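Local coordinates for protein succinylglutamate desuccinylase (Vibrio parahaemolyticus, PDB 2BCO) that probably hydrolyses N-succinylglutamate to succinate and glutamate with one zinc ion per subunit, the last step of arginine degradation by the AST pathway, at residues F107-L112 against T124-I129. Numbering follows the deposited sequence.
Sequences FLEENL and TKELAI
The irregular loop 107-112 lies against the N-terminal turn of the helix that begins at Lys125, curling around the end of the Glu126 side chain, its backbone coming nearest where the CA atoms of Leu112 and Glu126 lie 5.2 Å apart. Glu126, its chain bent at chi2 (78°), turns its carboxylate into this curl, a worked example of a buried acid held by main-chain amides. OE2 of Glu126 accepts from Leu108 N at 2.9 Å, and OE1 of Glu126 takes both Glu109 N (3.0 Å) and Glu110 N (2.8 Å), the last from well above the carboxylate plane. Glu126 OE2 is also hydrogen-bonded to His97 NE2; the amide donors would be expected to favour the ionised form, the neighbouring Glu109 carboxylate to oppose it. In this catalytic domain of the AspA/AstE family the loop also runs close to the metal site, for Asn111 OD1 is hydrogen-bonded to NE2 of the zinc ligand His63. At the helix start Thr124 is the N-cap: its OG1 receives Leu127 N at 3.0 Å. The extended Glu109 reaches across to accept Lys125 N at its OE2 (2.9 Å), the two side chains crossing at about a right angle, with Glu109 OE1 against Lys125 CG. A water links Glu110 OE1 to Thr124 OG1. Leu112 CD1 meets Ile129 CG2 at 4.0 Å.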
# COMPACT_ATOMS: atom_id res chain seq x y z
N PHE A 107 -2.86 -11.48 -10.13
CA PHE A 107 -2.07 -12.55 -9.54
C PHE A 107 -2.05 -13.75 -10.49
O PHE A 107 -2.70 -13.73 -11.54
CB PHE A 107 -2.66 -12.96 -8.19
CG PHE A 107 -4.11 -13.37 -8.25
CD1 PHE A 107 -4.49 -14.61 -8.77
CD2 PHE A 107 -5.10 -12.53 -7.76
CE1 PHE A 107 -5.83 -15.01 -8.79
CE2 PHE A 107 -6.45 -12.92 -7.76
CZ PHE A 107 -6.82 -14.16 -8.28
N LEU A 108 -1.29 -14.78 -10.14
CA LEU A 108 -1.21 -15.96 -10.99
C LEU A 108 -2.11 -17.06 -10.43
O LEU A 108 -3.00 -17.55 -11.13
CB LEU A 108 0.23 -16.44 -11.08
CG LEU A 108 1.20 -15.41 -11.67
CD1 LEU A 108 2.60 -16.00 -11.71
CD2 LEU A 108 0.75 -15.01 -13.08
N GLU A 109 -1.88 -17.43 -9.18
CA GLU A 109 -2.71 -18.45 -8.57
C GLU A 109 -3.63 -17.87 -7.50
O GLU A 109 -4.83 -18.13 -7.51
CB GLU A 109 -1.83 -19.57 -8.02
CG GLU A 109 -1.06 -20.28 -9.13
CD GLU A 109 -0.09 -21.34 -8.63
OE1 GLU A 109 0.55 -21.98 -9.49
OE2 GLU A 109 0.03 -21.53 -7.40
N GLU A 110 -3.09 -17.05 -6.60
CA GLU A 110 -3.91 -16.46 -5.54
C GLU A 110 -3.47 -15.03 -5.19
O GLU A 110 -2.31 -14.68 -5.35
CB GLU A 110 -3.83 -17.34 -4.30
CG GLU A 110 -5.10 -17.39 -3.49
CD GLU A 110 -4.89 -18.00 -2.12
OE1 GLU A 110 -4.13 -18.99 -2.04
OE2 GLU A 110 -5.47 -17.50 -1.13
N ASN A 111 -4.41 -14.21 -4.73
CA ASN A 111 -4.14 -12.82 -4.34
C ASN A 111 -3.01 -12.79 -3.32
O ASN A 111 -3.18 -13.23 -2.18
CB ASN A 111 -5.40 -12.20 -3.72
CG ASN A 111 -5.25 -10.71 -3.41
OD1 ASN A 111 -4.15 -10.16 -3.35
ND2 ASN A 111 -6.38 -10.05 -3.19
N LEU A 112 -1.86 -12.26 -3.71
CA LEU A 112 -0.71 -12.21 -2.82
C LEU A 112 -1.00 -11.45 -1.51
O LEU A 112 -0.47 -11.78 -0.45
CB LEU A 112 0.47 -11.55 -3.55
CG LEU A 112 1.91 -11.89 -3.18
CD1 LEU A 112 2.85 -10.90 -3.86
CD2 LEU A 112 2.10 -11.83 -1.69
N THR A 124 0.91 -22.15 -3.04
CA THR A 124 0.71 -21.42 -4.30
C THR A 124 1.98 -20.63 -4.62
O THR A 124 2.83 -20.47 -3.75
CB THR A 124 -0.47 -20.41 -4.24
OG1 THR A 124 -0.21 -19.39 -3.26
CG2 THR A 124 -1.78 -21.13 -3.92
N LYS A 125 2.11 -20.15 -5.85
CA LYS A 125 3.29 -19.36 -6.19
C LYS A 125 3.34 -18.14 -5.26
O LYS A 125 4.40 -17.76 -4.78
CB LYS A 125 3.23 -18.87 -7.64
CG LYS A 125 3.36 -19.95 -8.69
CD LYS A 125 3.50 -19.34 -10.08
CE LYS A 125 3.52 -20.41 -11.17
NZ LYS A 125 4.58 -21.43 -10.92
N GLU A 126 2.19 -17.54 -5.01
CA GLU A 126 2.14 -16.36 -4.16
C GLU A 126 2.48 -16.65 -2.68
O GLU A 126 3.02 -15.79 -1.99
CB GLU A 126 0.77 -15.69 -4.28
CG GLU A 126 0.55 -14.94 -5.61
CD GLU A 126 0.21 -15.84 -6.81
OE1 GLU A 126 -0.31 -16.96 -6.61
OE2 GLU A 126 0.45 -15.41 -7.96
N LEU A 127 2.18 -17.86 -2.21
CA LEU A 127 2.47 -18.21 -0.83
C LEU A 127 3.98 -18.14 -0.59
O LEU A 127 4.45 -17.53 0.37
CB LEU A 127 1.96 -19.62 -0.49
CG LEU A 127 1.36 -19.85 0.90
CD1 LEU A 127 1.57 -21.31 1.31
CD2 LEU A 127 2.00 -18.94 1.93
N ALA A 128 4.72 -18.79 -1.49
CA ALA A 128 6.18 -18.82 -1.42
C ALA A 128 6.74 -17.41 -1.49
O ALA A 128 7.73 -17.09 -0.82
CB ALA A 128 6.74 -19.67 -2.55
N ILE A 129 6.12 -16.56 -2.30
CA ILE A 129 6.55 -15.18 -2.45
C ILE A 129 6.33 -14.46 -1.11
O ILE A 129 7.24 -13.83 -0.57
CB ILE A 129 5.73 -14.42 -3.54
CG1 ILE A 129 5.85 -15.13 -4.89
CG2 ILE A 129 6.23 -12.99 -3.66
CD1 ILE A 129 7.25 -15.21 -5.42
O HOH W 1 -1.89 -19.81 -1.08